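Local coordinates for putative methyltransferase protein (Bacteroides fragilis, PDB 5BP9) that binds S-adenosyl-L-homocysteine and probably transfers methyl groups from S-adenosylmethionine to a substrate not yet identified, at residues 224-229 / 242-247; 164-169 / 197-202; 41-46 / 129-134. One frame throughout, in Å; residues are numbered along the deposited sequence.

Contact 1 (224-229 / 242-247); sequences YGEIDF and DWLYID. With ETE (2-{2-[2-2-(methoxy-ethoxy)-ethoxy]-ethoxy}-ethanol), chain B.
Tyr245 N donates to Gly225 O at 2.8 Å, just beyond the strand ends. Further along, Ile227 and Trp243 form an antiparallel hydrogen-bonded pair whose two bonds are unequal. Trp243 N lies 2.8 Å from Ile227 O, whereas the bond from Ile227 N to Trp243 O is the longer one at 3.3 Å. On the face of Ile227 and Trp243, the Phe229 ring takes Trp243 CB at its edge, 3.6 Å from CD2. The Phe229 ring and the indole's five-membered ring meet obliquely, their planes 65° apart. Ile227 CG1 rests 3.8 Å from Tyr245 CD1, while its CG2 lies over the face of Phe229 opposite the bound polyether. That ether chain runs past both aromatics: C15 sits 3.7 Å from Phe229 CZ, and C23 lies over the indole. The other side of the hairpin carries Glu226, whose CG touches Leu244 CD1; its carboxylate is engaged by Arg176 and Leu177 N. Strands 226-233 and 236-244 thus make a beta hairpin in the four-stranded antiparallel sheet, with strand 236-244 at its margin, Leu244 against Met180 of helix 180-190, and Asp247 capping helix 248-257.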
# COMPACT_ATOMS: atom_id res chain seq x y z
N TYR A 224 -8.83 16.05 -4.69
CA TYR A 224 -7.68 16.07 -5.60
C TYR A 224 -6.76 14.84 -5.47
O TYR A 224 -6.08 14.48 -6.42
CB TYR A 224 -6.86 17.35 -5.47
CG TYR A 224 -6.33 17.62 -4.08
CD1 TYR A 224 -5.20 16.99 -3.58
CD2 TYR A 224 -6.98 18.53 -3.25
CE1 TYR A 224 -4.74 17.24 -2.29
CE2 TYR A 224 -6.52 18.80 -1.99
CZ TYR A 224 -5.41 18.14 -1.50
OH TYR A 224 -4.99 18.44 -0.22
N GLY A 225 -6.74 14.20 -4.30
CA GLY A 225 -5.93 13.00 -4.08
C GLY A 225 -6.51 11.72 -4.66
O GLY A 225 -5.86 10.67 -4.60
N GLU A 226 -7.73 11.79 -5.21
CA GLU A 226 -8.35 10.62 -5.88
C GLU A 226 -7.82 10.54 -7.33
O GLU A 226 -8.38 11.17 -8.25
CB GLU A 226 -9.88 10.72 -5.84
CG GLU A 226 -10.44 10.53 -4.42
CD GLU A 226 -11.93 10.64 -4.32
OE1 GLU A 226 -12.57 11.23 -5.22
OE2 GLU A 226 -12.47 10.17 -3.32
N ILE A 227 -6.73 9.79 -7.48
CA ILE A 227 -5.99 9.62 -8.74
C ILE A 227 -6.39 8.26 -9.32
O ILE A 227 -6.82 7.37 -8.61
CB ILE A 227 -4.44 9.63 -8.45
CG1 ILE A 227 -4.02 10.92 -7.77
CG2 ILE A 227 -3.59 9.44 -9.71
CD1 ILE A 227 -4.48 12.16 -8.48
N ASP A 228 -6.24 8.11 -10.62
CA ASP A 228 -6.29 6.80 -11.24
C ASP A 228 -5.02 6.52 -12.00
O ASP A 228 -4.37 7.42 -12.54
CB ASP A 228 -7.49 6.64 -12.14
CG ASP A 228 -7.50 7.63 -13.27
OD1 ASP A 228 -6.83 7.39 -14.31
OD2 ASP A 228 -8.14 8.67 -13.08
N PHE A 229 -4.70 5.24 -12.03
CA PHE A 229 -3.52 4.74 -12.73
C PHE A 229 -3.86 3.47 -13.52
O PHE A 229 -4.87 2.83 -13.30
CB PHE A 229 -2.42 4.40 -11.72
CG PHE A 229 -1.80 5.59 -11.05
CD1 PHE A 229 -1.03 6.49 -11.78
CD2 PHE A 229 -1.88 5.76 -9.69
CE1 PHE A 229 -0.39 7.54 -11.18
CE2 PHE A 229 -1.25 6.82 -9.08
CZ PHE A 229 -0.51 7.71 -9.82
N ASP A 242 -8.25 2.89 -9.09
CA ASP A 242 -8.23 4.08 -8.27
C ASP A 242 -7.11 3.98 -7.22
O ASP A 242 -6.90 2.92 -6.63
CB ASP A 242 -9.59 4.24 -7.56
CG ASP A 242 -10.74 4.48 -8.53
OD1 ASP A 242 -10.55 5.01 -9.65
OD2 ASP A 242 -11.87 4.16 -8.15
N TRP A 243 -6.39 5.09 -6.99
CA TRP A 243 -5.27 5.10 -6.06
C TRP A 243 -5.38 6.40 -5.26
O TRP A 243 -5.18 7.47 -5.79
CB TRP A 243 -3.92 4.98 -6.80
CG TRP A 243 -2.77 4.46 -5.97
CD1 TRP A 243 -1.57 5.08 -5.71
CD2 TRP A 243 -2.68 3.16 -5.38
NE1 TRP A 243 -0.77 4.26 -4.96
CE2 TRP A 243 -1.42 3.08 -4.73
CE3 TRP A 243 -3.53 2.07 -5.33
CZ2 TRP A 243 -1.01 1.93 -4.05
CZ3 TRP A 243 -3.14 0.94 -4.63
CH2 TRP A 243 -1.89 0.88 -3.99
N LEU A 244 -5.71 6.26 -3.98
CA LEU A 244 -5.93 7.42 -3.12
C LEU A 244 -4.65 7.92 -2.48
O LEU A 244 -3.93 7.16 -1.81
CB LEU A 244 -6.91 7.05 -2.01
CG LEU A 244 -7.25 8.15 -0.98
CD1 LEU A 244 -8.03 9.30 -1.60
CD2 LEU A 244 -8.03 7.53 0.17
N TYR A 245 -4.38 9.20 -2.67
CA TYR A 245 -3.43 9.96 -1.83
C TYR A 245 -4.27 10.82 -0.91
O TYR A 245 -5.31 11.32 -1.32
CB TYR A 245 -2.51 10.84 -2.68
CG TYR A 245 -1.62 10.07 -3.61
CD1 TYR A 245 -2.12 9.54 -4.80
CD2 TYR A 245 -0.29 9.86 -3.30
CE1 TYR A 245 -1.31 8.80 -5.64
CE2 TYR A 245 0.53 9.12 -4.15
CZ TYR A 245 0.01 8.59 -5.32
OH TYR A 245 0.82 7.85 -6.17
N ILE A 246 -3.86 10.97 0.34
CA ILE A 246 -4.70 11.68 1.30
C ILE A 246 -3.80 12.50 2.23
O ILE A 246 -2.81 12.00 2.78
CB ILE A 246 -5.63 10.71 2.05
CG1 ILE A 246 -6.66 11.46 2.90
CG2 ILE A 246 -4.84 9.71 2.91
CD1 ILE A 246 -7.76 10.58 3.44
N ASP A 247 -4.14 13.77 2.36
CA ASP A 247 -3.44 14.64 3.33
C ASP A 247 -3.83 14.30 4.76
O ASP A 247 -4.91 13.72 4.99
CB ASP A 247 -3.73 16.12 3.01
CG ASP A 247 -5.13 16.52 3.33
OD1 ASP A 247 -6.01 16.37 2.48
OD2 ASP A 247 -5.39 16.92 4.48
OH2 ETE B . -5.28 -2.92 -8.40
C12 ETE B . -3.91 -2.87 -8.79
C22 ETE B . -3.25 -1.86 -7.87
OH3 ETE B . -1.85 -1.81 -8.10
C13 ETE B . 0.10 -0.42 -7.85
C23 ETE B . -1.24 -0.83 -7.27
OH4 ETE B . 0.71 0.59 -7.05
C14 ETE B . 0.67 2.75 -8.08
C24 ETE B . 1.52 1.52 -7.76
OH5 ETE B . 1.33 3.57 -9.04
C15 ETE B . 2.53 5.67 -9.21
C25 ETE B . 2.42 4.33 -8.50
OH6 ETE B . 3.91 6.04 -9.33
C26 ETE B . 4.19 6.88 -10.45

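Contact 2 (164-169 / 197-202); sequences ILMLMN and ILMDSS. With SAH (S-adenosyl-L-homocysteine), chain D.
Asp200 turns its carboxylate across to the backbone of the loop that follows strand 161-166. Its OD2 accepts from Asn169 N at 3.0 Å, on the syn side and 24° out of the carboxylate plane, while OD1 accepts from Gly170 N and lies 2.8 Å from Met168 N. With CG between its own backbone N and carbonyl carbon (chi1 75°), the short side chain reaches over the bend at 167-169. One residue on, Ser201 OG donates to Asn169 OD1 at 2.9 Å; the same amide oxygen receives a water that joins it to Ser202 OG. Asn169 CG lies anti to the backbone N, which brings the amide back to strand 195-202, and ND2 is held by Leu244 O. Ser201 OG has further partners in Ser171 OG and Ile246 N.

Behind this polar end the two strands run parallel, 6° apart. Leu198 N to Ile164 O and Met166 N to Leu198 O are both 2.9 Å, and Asp200 N to Met166 O is longer at 3.3 Å. The selenomethionines Met166 and Met199 lie side by side; in the conformer described, Met166 SE is 3.7 Å from Met199 CE. Phe183 of helix 180-190 packs on both. On the other face Leu165 CD2 meets Leu198 CD1, and helix 92-100 packs against Leu165 and Leu167.

Strands 161-166 and 195-202, with helix 180-190 between them in sequence, form a beta-alpha-beta crossover of the Rossmann-like methyltransferase fold. As expected there, the loop at the carboxyl end of strand 161-166 borders the bound S-adenosyl-L-homocysteine, with Leu167 and Met168 both lining its pocket.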
# COMPACT_ATOMS: atom_id res chain seq x y z
N ILE A 164 -0.85 -3.26 11.63
CA ILE A 164 -1.20 -3.35 10.21
C ILE A 164 -0.40 -2.29 9.46
O ILE A 164 -0.50 -1.10 9.76
CB ILE A 164 -2.70 -3.19 9.99
CG1 ILE A 164 -3.46 -4.32 10.75
CG2 ILE A 164 -3.01 -3.21 8.49
CD1 ILE A 164 -4.97 -4.26 10.64
N LEU A 165 0.43 -2.74 8.51
CA LEU A 165 1.32 -1.85 7.75
C LEU A 165 0.75 -1.59 6.37
O LEU A 165 0.50 -2.51 5.61
CB LEU A 165 2.71 -2.47 7.57
CG LEU A 165 3.54 -2.71 8.82
CD1 LEU A 165 4.85 -3.39 8.44
CD2 LEU A 165 3.80 -1.40 9.53
N MSE A 166 0.54 -0.30 6.07
CA MSE A 166 0.12 0.13 4.74
C MSE A 166 1.09 1.17 4.28
O MSE A 166 0.96 2.37 4.59
CB MSE A 166 -1.29 0.63 4.88
CG MSE A 166 -2.17 -0.56 5.24
SE MSE A 166 -4.02 -0.00 5.48
CE MSE A 166 -4.48 -0.04 3.55
N LEU A 167 2.11 0.70 3.57
CA LEU A 167 3.27 1.52 3.20
C LEU A 167 3.43 1.68 1.68
O LEU A 167 2.92 0.87 0.93
CB LEU A 167 4.52 0.91 3.80
CG LEU A 167 4.53 0.79 5.33
CD1 LEU A 167 5.82 0.10 5.78
CD2 LEU A 167 4.36 2.13 6.03
N MSE A 168 4.16 2.72 1.31
CA MSE A 168 4.38 3.13 -0.07
C MSE A 168 3.08 3.69 -0.61
O MSE A 168 2.42 3.12 -1.51
CB MSE A 168 4.97 2.01 -0.92
CG MSE A 168 5.80 2.60 -2.05
SE MSE A 168 4.67 3.73 -3.19
CE MSE A 168 6.14 4.42 -4.32
N ASN A 169 2.72 4.86 -0.08
CA ASN A 169 1.39 5.41 -0.25
C ASN A 169 0.35 4.37 0.14
O ASN A 169 -0.45 3.91 -0.69
CB ASN A 169 1.11 5.95 -1.65
CG ASN A 169 -0.12 6.81 -1.65
OD1 ASN A 169 -0.20 7.74 -0.86
ND2 ASN A 169 -1.11 6.50 -2.50
N ILE A 197 -2.57 0.81 13.09
CA ILE A 197 -2.27 0.83 11.66
C ILE A 197 -1.21 1.91 11.48
O ILE A 197 -1.37 3.03 11.99
CB ILE A 197 -3.50 1.25 10.85
CG1 ILE A 197 -4.68 0.33 11.13
CG2 ILE A 197 -3.19 1.27 9.37
CD1 ILE A 197 -6.01 1.03 11.02
N LEU A 198 -0.16 1.58 10.74
CA LEU A 198 0.88 2.54 10.34
C LEU A 198 0.75 2.73 8.84
O LEU A 198 0.88 1.78 8.06
CB LEU A 198 2.26 2.03 10.74
CG LEU A 198 2.45 1.81 12.24
CD1 LEU A 198 3.80 1.14 12.50
CD2 LEU A 198 2.33 3.10 13.02
N MSE A 199 0.46 3.96 8.43
CA MSE A 199 0.14 4.29 7.03
C MSE A 199 0.85 5.53 6.62
O MSE A 199 0.80 6.53 7.32
CB MSE A 199 -1.38 4.54 6.91
CG MSE A 199 -1.84 4.95 5.49
SE MSE A 199 -3.73 5.54 5.49
CE MSE A 199 -4.21 3.68 5.36
N ASP A 200 1.49 5.50 5.45
CA ASP A 200 2.07 6.70 4.87
C ASP A 200 1.21 7.18 3.70
O ASP A 200 0.54 6.41 3.03
CB ASP A 200 3.50 6.47 4.44
CG ASP A 200 3.59 5.67 3.17
OD1 ASP A 200 3.00 4.58 3.10
OD2 ASP A 200 4.16 6.13 2.19
N SER A 201 1.22 8.49 3.50
CA SER A 201 0.64 9.09 2.29
C SER A 201 1.29 10.44 2.02
O SER A 201 2.33 10.77 2.59
CB SER A 201 -0.89 9.21 2.45
OG SER A 201 -1.50 9.40 1.17
N SER A 202 0.65 11.21 1.16
CA SER A 202 1.17 12.49 0.66
C SER A 202 0.02 13.45 0.46
O SER A 202 -1.06 13.02 0.05
CB SER A 202 1.89 12.32 -0.69
OG SER A 202 3.08 11.61 -0.56
N SAH D . 4.12 -2.41 -0.42
CA SAH D . 4.90 -2.69 -1.69
CB SAH D . 4.09 -2.52 -2.98
CG SAH D . 3.35 -1.19 -3.14
SD SAH D . 2.40 -1.18 -4.63
C SAH D . 6.11 -1.80 -1.76
O SAH D . 6.31 -0.93 -0.93
OXT SAH D . 6.95 -1.90 -2.66
C5' SAH D . 0.77 -1.59 -4.04
C4' SAH D . 0.56 -3.10 -3.91
O4' SAH D . -0.75 -3.31 -3.34
C3' SAH D . 0.58 -3.89 -5.21
O3' SAH D . 1.48 -5.01 -5.09
C2' SAH D . -0.88 -4.32 -5.41
O2' SAH D . -1.07 -5.51 -6.16
C1' SAH D . -1.38 -4.42 -3.99
N9 SAH D . -2.83 -4.30 -3.78
C8 SAH D . -3.66 -3.44 -4.39
N7 SAH D . -4.89 -3.50 -3.97
C5 SAH D . -4.86 -4.46 -2.98
C6 SAH D . -5.84 -5.01 -2.14
N6 SAH D . -7.13 -4.61 -2.15
N1 SAH D . -5.47 -5.98 -1.26
C2 SAH D . -4.19 -6.39 -1.25
N3 SAH D . -3.17 -5.93 -2.01
C4 SAH D . -3.57 -4.97 -2.87
O HOH W 1 2.45 9.08 -0.89

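Contact 3 (41-46 / 129-134); sequences SLLPAE and IDISPL. With SAH (S-adenosyl-L-homocysteine), chain D.
The 41-46 loop meets segment 129-134 at Ile131, where Leu43 lies alongside, and the residue before it, Asp130, turns to the bound S-adenosyl-L-homocysteine. Two ribose hydroxyls donate to the Asp130 carboxylate, O2' to OD1 at 2.7 Å and O3' to OD2 at 2.6 Å. OD1 also accepts Ser132 N on its anti lone pair, an Asx turn, and OD2 takes Gly111 N, so ligand and backbone together fix the carboxylate's rotation. At Ile131, Leu43 N donates to the carbonyl O at 3.1 Å, from above the carbonyl plane. The Ile131 side chain lies between the loop and the adenosine, touching both. Its CG1 is set between backbone N and carbonyl carbon (chi1 58°). Ile131 CD1 touches Leu43 CG at 3.8 Å and also reaches adenine N7. The CG2 branch meets Leu42 CD2 and Ser41 O. Ser132 caps helix 133-142, and its OG is hydrogen-bonded to Asp48 OD2. Next, the Pro133 ring brings CD within 3.1 Å of Leu43 O and packs CG against Ala45 CB, 4.0 Å away. Leu134 CD1 then approaches Ala45 O at 4.1 Å. Between the two segments apolar contacts thus outnumber the single direct hydrogen bond, though Ser41 O also bonds Asn151 ND2; the carboxylate faces the ribose, and hydrocarbon faces both the adenine and the loop.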
# COMPACT_ATOMS: atom_id res chain seq x y z
N SER A 41 -11.99 -9.32 -5.42
CA SER A 41 -11.29 -9.38 -6.71
C SER A 41 -9.76 -9.53 -6.57
O SER A 41 -9.10 -8.87 -5.75
CB SER A 41 -11.62 -8.17 -7.57
OG SER A 41 -11.33 -6.96 -6.88
N LEU A 42 -9.22 -10.43 -7.39
CA LEU A 42 -7.79 -10.67 -7.52
C LEU A 42 -7.37 -10.34 -8.95
O LEU A 42 -8.23 -10.26 -9.87
CB LEU A 42 -7.49 -12.15 -7.23
CG LEU A 42 -7.89 -12.65 -5.83
CD1 LEU A 42 -7.61 -14.14 -5.72
CD2 LEU A 42 -7.14 -11.87 -4.76
N LEU A 43 -6.08 -10.11 -9.16
CA LEU A 43 -5.60 -9.86 -10.53
C LEU A 43 -5.32 -11.18 -11.24
O LEU A 43 -4.65 -12.03 -10.71
CB LEU A 43 -4.31 -9.03 -10.54
CG LEU A 43 -4.33 -7.73 -9.77
CD1 LEU A 43 -2.98 -7.05 -9.87
CD2 LEU A 43 -5.42 -6.80 -10.25
N PRO A 44 -5.84 -11.32 -12.49
CA PRO A 44 -5.38 -12.47 -13.27
C PRO A 44 -3.93 -12.26 -13.69
O PRO A 44 -3.55 -11.14 -13.94
CB PRO A 44 -6.30 -12.50 -14.50
CG PRO A 44 -6.99 -11.21 -14.54
CD PRO A 44 -6.79 -10.47 -13.24
N ALA A 45 -3.14 -13.33 -13.75
CA ALA A 45 -1.72 -13.22 -14.09
C ALA A 45 -1.50 -12.55 -15.45
O ALA A 45 -0.52 -11.82 -15.64
CB ALA A 45 -1.05 -14.59 -14.06
N GLU A 46 -2.42 -12.78 -16.38
CA GLU A 46 -2.36 -12.19 -17.71
C GLU A 46 -2.61 -10.67 -17.73
O GLU A 46 -2.33 -10.03 -18.74
CB GLU A 46 -3.34 -12.90 -18.68
CG GLU A 46 -4.82 -12.84 -18.28
CD GLU A 46 -5.33 -14.07 -17.52
OE1 GLU A 46 -6.55 -14.36 -17.66
OE2 GLU A 46 -4.55 -14.71 -16.76
N ILE A 129 0.03 -9.99 2.38
CA ILE A 129 -1.05 -10.24 1.42
C ILE A 129 -0.88 -9.34 0.20
O ILE A 129 -0.34 -8.22 0.29
CB ILE A 129 -2.45 -10.06 2.04
CG1 ILE A 129 -2.74 -8.61 2.46
CG2 ILE A 129 -2.68 -11.05 3.18
CD1 ILE A 129 -4.21 -8.38 2.75
N ASP A 130 -1.32 -9.84 -0.95
CA ASP A 130 -1.37 -9.05 -2.17
C ASP A 130 -2.36 -9.70 -3.11
O ASP A 130 -2.56 -10.91 -3.08
CB ASP A 130 0.04 -8.98 -2.83
CG ASP A 130 0.22 -7.74 -3.68
OD1 ASP A 130 -0.44 -7.68 -4.75
OD2 ASP A 130 1.00 -6.83 -3.26
N ILE A 131 -2.96 -8.88 -3.98
CA ILE A 131 -3.88 -9.41 -5.00
C ILE A 131 -3.16 -9.90 -6.27
O ILE A 131 -3.80 -10.53 -7.10
CB ILE A 131 -4.95 -8.38 -5.39
CG1 ILE A 131 -4.32 -7.08 -5.92
CG2 ILE A 131 -5.89 -8.12 -4.20
CD1 ILE A 131 -5.31 -6.07 -6.49
N SER A 132 -1.87 -9.60 -6.39
CA SER A 132 -1.06 -9.96 -7.57
C SER A 132 -0.56 -11.41 -7.43
O SER A 132 0.22 -11.69 -6.51
CB SER A 132 0.14 -9.03 -7.70
OG SER A 132 1.12 -9.58 -8.57
N PRO A 133 -0.92 -12.30 -8.38
CA PRO A 133 -0.47 -13.69 -8.20
C PRO A 133 1.03 -13.85 -8.38
O PRO A 133 1.65 -14.64 -7.65
CB PRO A 133 -1.24 -14.46 -9.27
CG PRO A 133 -1.58 -13.44 -10.29
CD PRO A 133 -1.79 -12.16 -9.55
N LEU A 134 1.61 -13.11 -9.30
CA LEU A 134 3.03 -13.22 -9.57
C LEU A 134 3.87 -12.60 -8.44
O LEU A 134 4.98 -13.07 -8.15
CB LEU A 134 3.37 -12.62 -10.94
CG LEU A 134 2.85 -13.42 -12.14
CD1 LEU A 134 2.87 -12.62 -13.43
CD2 LEU A 134 3.65 -14.71 -12.28
N SAH D . 4.12 -2.41 -0.42
CA SAH D . 4.90 -2.69 -1.69
CB SAH D . 4.09 -2.52 -2.98
CG SAH D . 3.35 -1.19 -3.14
SD SAH D . 2.40 -1.18 -4.63
C SAH D . 6.11 -1.80 -1.76
O SAH D . 6.31 -0.93 -0.93
OXT SAH D . 6.95 -1.90 -2.66
C5' SAH D . 0.77 -1.59 -4.04
C4' SAH D . 0.56 -3.10 -3.91
O4' SAH D . -0.75 -3.31 -3.34
C3' SAH D . 0.58 -3.89 -5.21
O3' SAH D . 1.48 -5.01 -5.09
C2' SAH D . -0.88 -4.32 -5.41
O2' SAH D . -1.07 -5.51 -6.16
C1' SAH D . -1.38 -4.42 -3.99
N9 SAH D . -2.83 -4.30 -3.78
C8 SAH D . -3.66 -3.44 -4.39
N7 SAH D . -4.89 -3.50 -3.97
C5 SAH D . -4.86 -4.46 -2.98
C6 SAH D . -5.84 -5.01 -2.14
N6 SAH D . -7.13 -4.61 -2.15
N1 SAH D . -5.47 -5.98 -1.26
C2 SAH D . -4.19 -6.39 -1.25
N3 SAH D . -3.17 -5.93 -2.01
C4 SAH D . -3.57 -4.97 -2.87

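Contacts 2 and 3 both reach the same mixed sheet, contact 3 through strand 125-130, and meet different parts of S-adenosyl-L-homocysteine: 129-134 holds the ribose and borders the adenine, while 164-169 borders the amino acid end. Their centres are 20 Å apart and their nearest atoms about 8 Å. Contact 1 lies in the separate antiparallel sheet, yet it touches contact 2 directly, with centres 14 Å apart. There Ile246 N is 2.9 Å from Ser201 OG and Leu244 O is 3.0 Å from Asn169 ND2, probable hydrogen bonds that tie the hairpin to the core sheet. Trp243 of contact 1 and Ile131 of contact 3 both contact S-adenosyl-L-homocysteine and the polyether beside it.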